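Local coordinates for glycosyl transferase (Staphylococcus aureus, PDB 5U02), which belongs to the TarS-type glycosyltransferases and here comprises a helical linker followed by two beta-rich C-terminal domains, assembled as a trimer, at residues D147-V152 with N197-D202; V300-M305 with T348-Y353. One frame throughout, in Å; residues are numbered along the deposited sequence.

Interaction 1: residues D147-V152 with N197-D202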
ATOM      1  N   ASP A 147      11.291  -5.102  19.103  1.00 25.58           N
ATOM      2  CA  ASP A 147      10.896  -5.431  20.464  1.00 26.80           C
ATOM      3  C   ASP A 147       9.808  -6.498  20.371  1.00 27.48           C
ATOM      4  O   ASP A 147       9.580  -7.073  19.303  1.00 24.73           O
ATOM      5  CB  ASP A 147      10.451  -4.170  21.220  1.00 27.20           C
ATOM      6  CG  ASP A 147       9.413  -3.360  20.457  1.00 29.91           C
ATOM      7  OD1 ASP A 147       8.448  -3.957  19.930  1.00 27.09           O
ATOM      8  OD2 ASP A 147       9.565  -2.120  20.379  1.00 31.27           O
ATOM      9  N   ASN A 148       9.126  -6.760  21.488  1.00 28.06           N
ATOM     10  CA  ASN A 148       8.068  -7.769  21.502  1.00 29.40           C
ATOM     11  C   ASN A 148       6.803  -7.318  20.777  1.00 28.63           C
ATOM     12  O   ASN A 148       5.821  -8.070  20.741  1.00 30.58           O
ATOM     13  CB  ASN A 148       7.714  -8.147  22.941  1.00 21.50           C
ATOM     14  CG  ASN A 148       7.085  -7.004  23.706  1.00 27.93           C
ATOM     15  OD1 ASN A 148       7.662  -5.925  23.814  1.00 27.67           O
ATOM     16  ND2 ASN A 148       5.878  -7.228  24.222  1.00 26.53           N
ATOM     17  N   HIS A 149       6.803  -6.124  20.194  1.00 26.22           N
ATOM     18  CA  HIS A 149       5.626  -5.549  19.556  1.00 25.32           C
ATOM     19  C   HIS A 149       5.784  -5.353  18.055  1.00 28.10           C
ATOM     20  O   HIS A 149       4.838  -5.613  17.304  1.00 25.87           O
ATOM     21  CB  HIS A 149       5.269  -4.225  20.252  1.00 24.03           C
ATOM     22  CG  HIS A 149       4.276  -3.381  19.512  1.00 29.20           C
ATOM     23  ND1 HIS A 149       4.607  -2.187  18.903  1.00 28.84           N
ATOM     24  CD2 HIS A 149       2.960  -3.585  19.257  1.00 30.46           C
ATOM     25  CE1 HIS A 149       3.528  -1.681  18.331  1.00 31.34           C
ATOM     26  NE2 HIS A 149       2.518  -2.511  18.526  1.00 32.10           N
ATOM     27  N   LYS A 150       6.965  -4.958  17.587  1.00 24.41           N
ATOM     28  CA  LYS A 150       7.166  -4.780  16.156  1.00 26.05           C
ATOM     29  C   LYS A 150       8.650  -4.808  15.822  1.00 23.51           C
ATOM     30  O   LYS A 150       9.512  -4.647  16.690  1.00 25.03           O
ATOM     31  CB  LYS A 150       6.553  -3.467  15.660  1.00 30.21           C
ATOM     32  CG  LYS A 150       7.192  -2.232  16.267  1.00 33.43           C
ATOM     33  CD  LYS A 150       6.642  -0.954  15.648  1.00 34.91           C
ATOM     34  CE  LYS A 150       7.289   0.270  16.277  1.00 36.33           C
ATOM     35  NZ  LYS A 150       6.790   1.529  15.669  1.00 47.20           N
ATOM     36  N   ILE A 151       8.926  -5.005  14.536  1.00 25.09           N
ATOM     37  CA  ILE A 151      10.251  -4.842  13.957  1.00 27.87           C
ATOM     38  C   ILE A 151      10.211  -3.623  13.048  1.00 27.18           C
ATOM     39  O   ILE A 151       9.292  -3.483  12.232  1.00 26.71           O
ATOM     40  CB  ILE A 151      10.678  -6.093  13.169  1.00 30.36           C
ATOM     41  CG1 ILE A 151      10.724  -7.323  14.076  1.00 27.61           C
ATOM     42  CG2 ILE A 151      12.018  -5.865  12.472  1.00 27.81           C
ATOM     43  CD1 ILE A 151      10.758  -8.635  13.301  1.00 24.08           C
ATOM     44  N   VAL A 152      11.196  -2.744  13.188  1.00 25.92           N
ATOM     45  CA  VAL A 152      11.346  -1.581  12.320  1.00 23.93           C
ATOM     46  C   VAL A 152      12.684  -1.709  11.610  1.00 28.77           C
ATOM     47  O   VAL A 152      13.740  -1.717  12.260  1.00 27.05           O
ATOM     48  CB  VAL A 152      11.266  -0.262  13.103  1.00 26.09           C
ATOM     49  CG1 VAL A 152      11.349   0.937  12.155  1.00 24.91           C
ATOM     50  CG2 VAL A 152       9.993  -0.219  13.928  1.00 24.20           C
ATOM     51  N   ASN A 197       7.446  -1.313   9.026  1.00 26.15           N
ATOM     52  CA  ASN A 197       6.991  -1.700  10.359  1.00 24.29           C
ATOM     53  C   ASN A 197       6.364  -3.083  10.247  1.00 24.02           C
ATOM     54  O   ASN A 197       5.306  -3.237   9.629  1.00 28.58           O
ATOM     55  CB  ASN A 197       5.980  -0.699  10.918  1.00 27.68           C
ATOM     56  CG  ASN A 197       6.547   0.702  11.050  1.00 26.14           C
ATOM     57  OD1 ASN A 197       7.725   0.885  11.338  1.00 27.69           O
ATOM     58  ND2 ASN A 197       5.700   1.701  10.834  1.00 25.92           N
ATOM     59  N   ILE A 198       7.018  -4.082  10.832  1.00 22.05           N
ATOM     60  CA  ILE A 198       6.527  -5.456  10.842  1.00 21.80           C
ATOM     61  C   ILE A 198       5.884  -5.690  12.202  1.00 23.36           C
ATOM     62  O   ILE A 198       6.573  -5.977  13.187  1.00 22.91           O
ATOM     63  CB  ILE A 198       7.647  -6.467  10.589  1.00 26.19           C
ATOM     64  CG1 ILE A 198       8.376  -6.174   9.282  1.00 23.79           C
ATOM     65  CG2 ILE A 198       7.090  -7.875  10.578  1.00 24.67           C
ATOM     66  CD1 ILE A 198       9.686  -6.900   9.201  1.00 21.53           C
ATOM     67  N   MET A 199       4.562  -5.585  12.254  1.00 24.62           N
ATOM     68  CA  MET A 199       3.818  -5.788  13.490  1.00 26.02           C
ATOM     69  C   MET A 199       3.718  -7.281  13.785  1.00 26.76           C
ATOM     70  O   MET A 199       3.160  -8.041  12.987  1.00 30.11           O
ATOM     71  CB  MET A 199       2.431  -5.164  13.365  1.00 28.13           C
ATOM     72  CG  MET A 199       2.449  -3.798  12.708  1.00 30.97           C
ATOM     73  SD  MET A 199       3.547  -2.665  13.567  1.00 29.69           S
ATOM     74  CE  MET A 199       2.622  -2.406  15.071  1.00 24.58           C
ATOM     75  N   LEU A 200       4.245  -7.701  14.938  1.00 25.47           N
ATOM     76  CA  LEU A 200       4.265  -9.124  15.263  1.00 23.12           C
ATOM     77  C   LEU A 200       2.862  -9.698  15.422  1.00 26.03           C
ATOM     78  O   LEU A 200       2.663 -10.896  15.191  1.00 25.00           O
ATOM     79  CB  LEU A 200       5.084  -9.366  16.530  1.00 27.43           C
ATOM     80  CG  LEU A 200       6.482  -8.751  16.536  1.00 30.45           C
ATOM     81  CD1 LEU A 200       7.160  -8.978  17.858  1.00 31.18           C
ATOM     82  CD2 LEU A 200       7.327  -9.320  15.428  1.00 19.98           C
ATOM     83  N   GLU A 201       1.883  -8.875  15.812  1.00 28.84           N
ATOM     84  CA  GLU A 201       0.498  -9.343  15.818  1.00 31.88           C
ATOM     85  C   GLU A 201       0.033  -9.707  14.413  1.00 31.13           C
ATOM     86  O   GLU A 201      -0.817 -10.589  14.251  1.00 30.45           O
ATOM     87  CB  GLU A 201      -0.415  -8.278  16.433  1.00 36.53           C
ATOM     88  CG  GLU A 201      -1.898  -8.660  16.502  1.00 42.53           C
ATOM     89  CD  GLU A 201      -2.777  -7.528  17.027  1.00 49.56           C
ATOM     90  OE1 GLU A 201      -2.228  -6.516  17.513  1.00 52.45           O
ATOM     91  OE2 GLU A 201      -4.019  -7.644  16.948  1.00 50.93           O
ATOM     92  N   ASP A 202       0.588  -9.057  13.384  1.00 25.08           N
ATOM     93  CA  ASP A 202       0.211  -9.377  12.012  1.00 26.35           C
ATOM     94  C   ASP A 202       0.848 -10.675  11.519  1.00 28.43           C
ATOM     95  O   ASP A 202       0.250 -11.375  10.693  1.00 31.45           O
ATOM     96  CB  ASP A 202       0.586  -8.227  11.068  1.00 22.67           C
ATOM     97  CG  ASP A 202      -0.260  -6.980  11.283  1.00 30.97           C
ATOM     98  OD1 ASP A 202       0.176  -5.896  10.846  1.00 37.95           O
ATOM     99  OD2 ASP A 202      -1.348  -7.081  11.889  1.00 30.99           O
TER
HETATM  100  O   HOH W   1       2.470  -6.233  16.941  1.00 27.37           O

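Interaction 2: residues V300-M305 with T348-Y353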
ATOM      1  N   VAL A 300      14.234  -7.973  24.252  1.00 24.33           N
ATOM      2  CA  VAL A 300      13.889  -6.564  24.137  1.00 24.72           C
ATOM      3  C   VAL A 300      12.374  -6.430  24.187  1.00 25.59           C
ATOM      4  O   VAL A 300      11.655  -7.126  23.456  1.00 23.49           O
ATOM      5  CB  VAL A 300      14.459  -5.947  22.847  1.00 28.86           C
ATOM      6  CG1 VAL A 300      15.925  -5.588  23.038  1.00 27.17           C
ATOM      7  CG2 VAL A 300      14.286  -6.898  21.670  1.00 28.24           C
ATOM      8  N   PHE A 301      11.893  -5.545  25.056  1.00 19.11           N
ATOM      9  CA  PHE A 301      10.477  -5.257  25.193  1.00 19.29           C
ATOM     10  C   PHE A 301      10.232  -3.790  24.876  1.00 24.42           C
ATOM     11  O   PHE A 301      11.117  -2.943  25.054  1.00 24.15           O
ATOM     12  CB  PHE A 301       9.970  -5.584  26.609  1.00 20.53           C
ATOM     13  CG  PHE A 301       9.975  -7.055  26.932  1.00 19.10           C
ATOM     14  CD1 PHE A 301      11.134  -7.682  27.359  1.00 22.31           C
ATOM     15  CD2 PHE A 301       8.818  -7.809  26.799  1.00 22.02           C
ATOM     16  CE1 PHE A 301      11.140  -9.037  27.650  1.00 24.98           C
ATOM     17  CE2 PHE A 301       8.815  -9.161  27.087  1.00 27.64           C
ATOM     18  CZ  PHE A 301       9.979  -9.779  27.517  1.00 26.71           C
ATOM     19  N   GLU A 302       9.026  -3.495  24.398  1.00 24.89           N
ATOM     20  CA  GLU A 302       8.654  -2.115  24.125  1.00 28.66           C
ATOM     21  C   GLU A 302       8.558  -1.332  25.429  1.00 30.49           C
ATOM     22  O   GLU A 302       7.929  -1.779  26.393  1.00 28.85           O
ATOM     23  CB  GLU A 302       7.327  -2.061  23.370  1.00 33.96           C
ATOM     24  CG  GLU A 302       6.255  -2.985  23.928  1.00 33.39           C
ATOM     25  CD  GLU A 302       4.855  -2.651  23.419  1.00 31.84           C
ATOM     26  OE1 GLU A 302       3.915  -3.408  23.743  1.00 32.29           O
ATOM     27  OE2 GLU A 302       4.689  -1.635  22.711  1.00 25.49           O
ATOM     28  N   GLU A 303       9.187  -0.165  25.462  1.00 27.13           N
ATOM     29  CA  GLU A 303       9.140   0.657  26.658  1.00 26.64           C
ATOM     30  C   GLU A 303       7.824   1.421  26.723  1.00 25.28           C
ATOM     31  O   GLU A 303       7.191   1.704  25.703  1.00 28.57           O
ATOM     32  CB  GLU A 303      10.327   1.622  26.691  1.00 27.17           C
ATOM     33  CG  GLU A 303      11.680   0.916  26.794  1.00 24.06           C
ATOM     34  CD  GLU A 303      12.817   1.878  27.079  1.00 28.61           C
ATOM     35  OE1 GLU A 303      12.924   2.903  26.379  1.00 35.56           O
ATOM     36  OE2 GLU A 303      13.593   1.620  28.019  1.00 30.83           O
ATOM     37  N   GLY A 304       7.408   1.744  27.943  1.00 28.12           N
ATOM     38  CA  GLY A 304       6.178   2.479  28.146  1.00 27.04           C
ATOM     39  C   GLY A 304       5.277   1.830  29.171  1.00 27.37           C
ATOM     40  O   GLY A 304       5.748   1.096  30.045  1.00 29.01           O
ATOM     41  N   MET A 305       3.975   2.075  29.057  1.00 32.09           N
ATOM     42  CA  MET A 305       3.027   1.579  30.044  1.00 34.77           C
ATOM     43  C   MET A 305       2.999   0.057  30.061  1.00 35.23           C
ATOM     44  O   MET A 305       3.139  -0.601  29.027  1.00 34.19           O
ATOM     45  CB  MET A 305       1.632   2.123  29.754  1.00 38.50           C
ATOM     46  CG  MET A 305       1.555   3.635  29.821  1.00 47.37           C
ATOM     47  SD  MET A 305      -0.003   4.265  29.180  1.00 55.10           S
ATOM     48  CE  MET A 305       0.374   6.014  29.088  1.00 52.71           C
ATOM     49  N   THR A 348       2.585  -5.673  28.373  1.00 28.35           N
ATOM     50  CA  THR A 348       3.277  -4.493  27.889  1.00 28.71           C
ATOM     51  C   THR A 348       2.249  -3.569  27.239  1.00 31.73           C
ATOM     52  O   THR A 348       1.038  -3.787  27.343  1.00 35.78           O
ATOM     53  CB  THR A 348       4.398  -4.876  26.923  1.00 27.69           C
ATOM     54  OG1 THR A 348       3.841  -5.507  25.763  1.00 28.45           O
ATOM     55  CG2 THR A 348       5.375  -5.825  27.596  1.00 27.89           C
ATOM     56  N   ALA A 349       2.727  -2.539  26.536  1.00 32.75           N
ATOM     57  CA  ALA A 349       1.818  -1.529  25.999  1.00 39.58           C
ATOM     58  C   ALA A 349       0.847  -2.108  24.972  1.00 39.11           C
ATOM     59  O   ALA A 349      -0.299  -1.652  24.880  1.00 41.02           O
ATOM     60  CB  ALA A 349       2.615  -0.378  25.385  1.00 40.24           C
ATOM     61  N   HIS A 350       1.269  -3.108  24.200  1.00 32.13           N
ATOM     62  CA  HIS A 350       0.414  -3.667  23.160  1.00 36.26           C
ATOM     63  C   HIS A 350       0.230  -5.178  23.230  1.00 37.85           C
ATOM     64  O   HIS A 350      -0.545  -5.716  22.431  1.00 38.58           O
ATOM     65  CB  HIS A 350       0.961  -3.325  21.765  1.00 34.52           C
ATOM     66  CG  HIS A 350       1.040  -1.857  21.481  1.00 39.86           C
ATOM     67  ND1 HIS A 350       2.158  -1.103  21.769  1.00 39.15           N
ATOM     68  CD2 HIS A 350       0.152  -1.009  20.909  1.00 41.23           C
ATOM     69  CE1 HIS A 350       1.949   0.149  21.402  1.00 41.11           C
ATOM     70  NE2 HIS A 350       0.739   0.232  20.878  1.00 43.81           N
ATOM     71  N   MET A 351       0.916  -5.880  24.129  1.00 35.40           N
ATOM     72  CA  MET A 351       0.874  -7.334  24.160  1.00 36.40           C
ATOM     73  C   MET A 351       0.557  -7.824  25.569  1.00 33.24           C
ATOM     74  O   MET A 351       0.797  -7.134  26.563  1.00 29.70           O
ATOM     75  CB  MET A 351       2.201  -7.938  23.676  1.00 37.87           C
ATOM     76  CG  MET A 351       2.816  -7.224  22.473  1.00 40.29           C
ATOM     77  SD  MET A 351       1.825  -7.326  20.964  1.00 44.69           S
ATOM     78  CE  MET A 351       1.955  -9.069  20.573  1.00 38.45           C
ATOM     79  N   THR A 352       0.005  -9.031  25.641  1.00 31.87           N
ATOM     80  CA  THR A 352      -0.306  -9.669  26.910  1.00 35.71           C
ATOM     81  C   THR A 352       0.333 -11.048  26.947  1.00 35.54           C
ATOM     82  O   THR A 352       0.406 -11.744  25.929  1.00 36.91           O
ATOM     83  CB  THR A 352      -1.824  -9.776  27.135  1.00 41.00           C
ATOM     84  OG1 THR A 352      -2.083 -10.424  28.388  1.00 43.91           O
ATOM     85  CG2 THR A 352      -2.486 -10.563  26.008  1.00 40.88           C
ATOM     86  N   TYR A 353       0.820 -11.431  28.121  1.00 33.03           N
ATOM     87  CA  TYR A 353       1.488 -12.713  28.310  1.00 33.41           C
ATOM     88  C   TYR A 353       0.874 -13.371  29.533  1.00 38.96           C
ATOM     89  O   TYR A 353       1.082 -12.913  30.662  1.00 38.51           O
ATOM     90  CB  TYR A 353       3.001 -12.531  28.462  1.00 28.71           C
ATOM     91  CG  TYR A 353       3.590 -11.784  27.290  1.00 29.92           C
ATOM     92  CD1 TYR A 353       3.902 -12.445  26.107  1.00 33.46           C
ATOM     93  CD2 TYR A 353       3.791 -10.413  27.348  1.00 26.09           C
ATOM     94  CE1 TYR A 353       4.415 -11.762  25.020  1.00 32.72           C
ATOM     95  CE2 TYR A 353       4.308  -9.721  26.269  1.00 30.61           C
ATOM     96  CZ  TYR A 353       4.618 -10.400  25.106  1.00 32.31           C
ATOM     97  OH  TYR A 353       5.131  -9.714  24.030  1.00 28.08           O
TER

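Interaction 1: residues D147-V152 with N197-D202
Strands 150-152 and 197-199 run antiparallel, and the two faces of the sheet they share are packed very differently. On the buried face, Ile151 and Ile198 sit side by side as a hydrogen-bonded pair: Ile198 N donates to Ile151 O, 2.7 Å away, in the carbonyl plane and nearly straight (174°), while Ile151 N returns a bond to Ile198 O from above that carbonyl's plane. Ile151 CB and Ile198 CB stand 4.0 Å apart. Leu200 crosses Ile151 at about a right angle, with Leu200 CD2 against Ile151 CD1 and Leu200 CD1 tucked 3.3 Å from Asn148 O, and Leu256 of strand 252-260 touches both side chains. Residues 147-149 form the turn of a beta hairpin between strands 138-146 and 150-159. Asp147 OD1 shapes it with an Asx turn, accepting from His149 N (2.7 Å) through its anti lone pair, widened to an Asx motif by Lys150 N, which donates from above the carboxylate plane. Next to it, Leu200 N donates a hydrogen bond to His149 O, 3.2 Å away, just where strand 193-199 gives way to helix 200-203, and a water bridges the same oxygen to Glu201 N. The other face, with Lys150, Val152, Asn197 and Met199, is looser and only partly buried. Met199, bent at chi2 and chi3, curls so that SD lies 3.7 Å from Lys150 CB and CE comes obliquely up to CE1 and NE2 of the His149 ring. Beyond its crowded first torsion (chi1 63°) Lys150 extends fully, carrying NZ to a salt bridge with Glu201 of the third subunit, while Asn197 ND2 bonds Asp202 of that same neighbour.

Interaction 2: residues V300-M305 with T348-Y353
Glu302 reaches across to residues 348-350 with its carboxylate turned almost into the plane of the His350 imidazole, the two flat groups only 24° apart although the side chains themselves cross at about a right angle. It gets there from a crowded start, CG lying between the backbone N and the carbonyl carbon (chi1 45°), followed by an extended chain. Glu302 OE2 uses its syn lone pair to take the ND1-H at the ring edge, 2.8 Å from His350 ND1, along a fairly straight line (163°) and in the ring plane. Glu302 OE1 is gripped twice: its syn lone pair accepts the His350 backbone N-H, with N 2.7 Å away, and its anti lone pair accepts the hydroxyl of Thr348, whose OG1 lies at 2.9 Å. The two syn bonds tie both oxygens to one residue and fix the rotation of the carboxylate. Ala349 CB packs beside it, 3.6 Å from Glu302 OE2. Nearer the start of the 300-305 segment, Phe301 and Thr348 cross roughly at right angles, Thr348 CG2 approaching Phe301 CD2 obliquely at 4.1 Å, and Leu319 of strand 313-323 touches both side chains. The contact thus joins the loop leading into strand 304-310 to the turn between strands 345-347 and 352-354, toward the edge of the domain's antiparallel sheet that ends in strand 352-354. With three donors directed at a buried carboxylate, Glu302 is probably ionised, and its negative charge would be expected to raise the proton affinity of the His350 ring.

In the fold
Both segments of interaction 1 precede those of interaction 2 in the chain, and the centres of the two contacts lie about 11 Å apart. Each belongs to a different antiparallel beta-sheet and a different C-terminal domain of E-set type, so together they mark the junction of the two domains. The turn at 147-149 meets the loops of interaction 2 directly: Asn148 bonds through OD1 to Glu302 N and through ND2 to Tyr353 OH and Thr348 OG1, and the rings of His149 and His350 stack. One hairpin turn therefore touches both segments of interaction 2. Both contacts also adjoin neighbouring subunits, placing this domain junction beside the trimer interface.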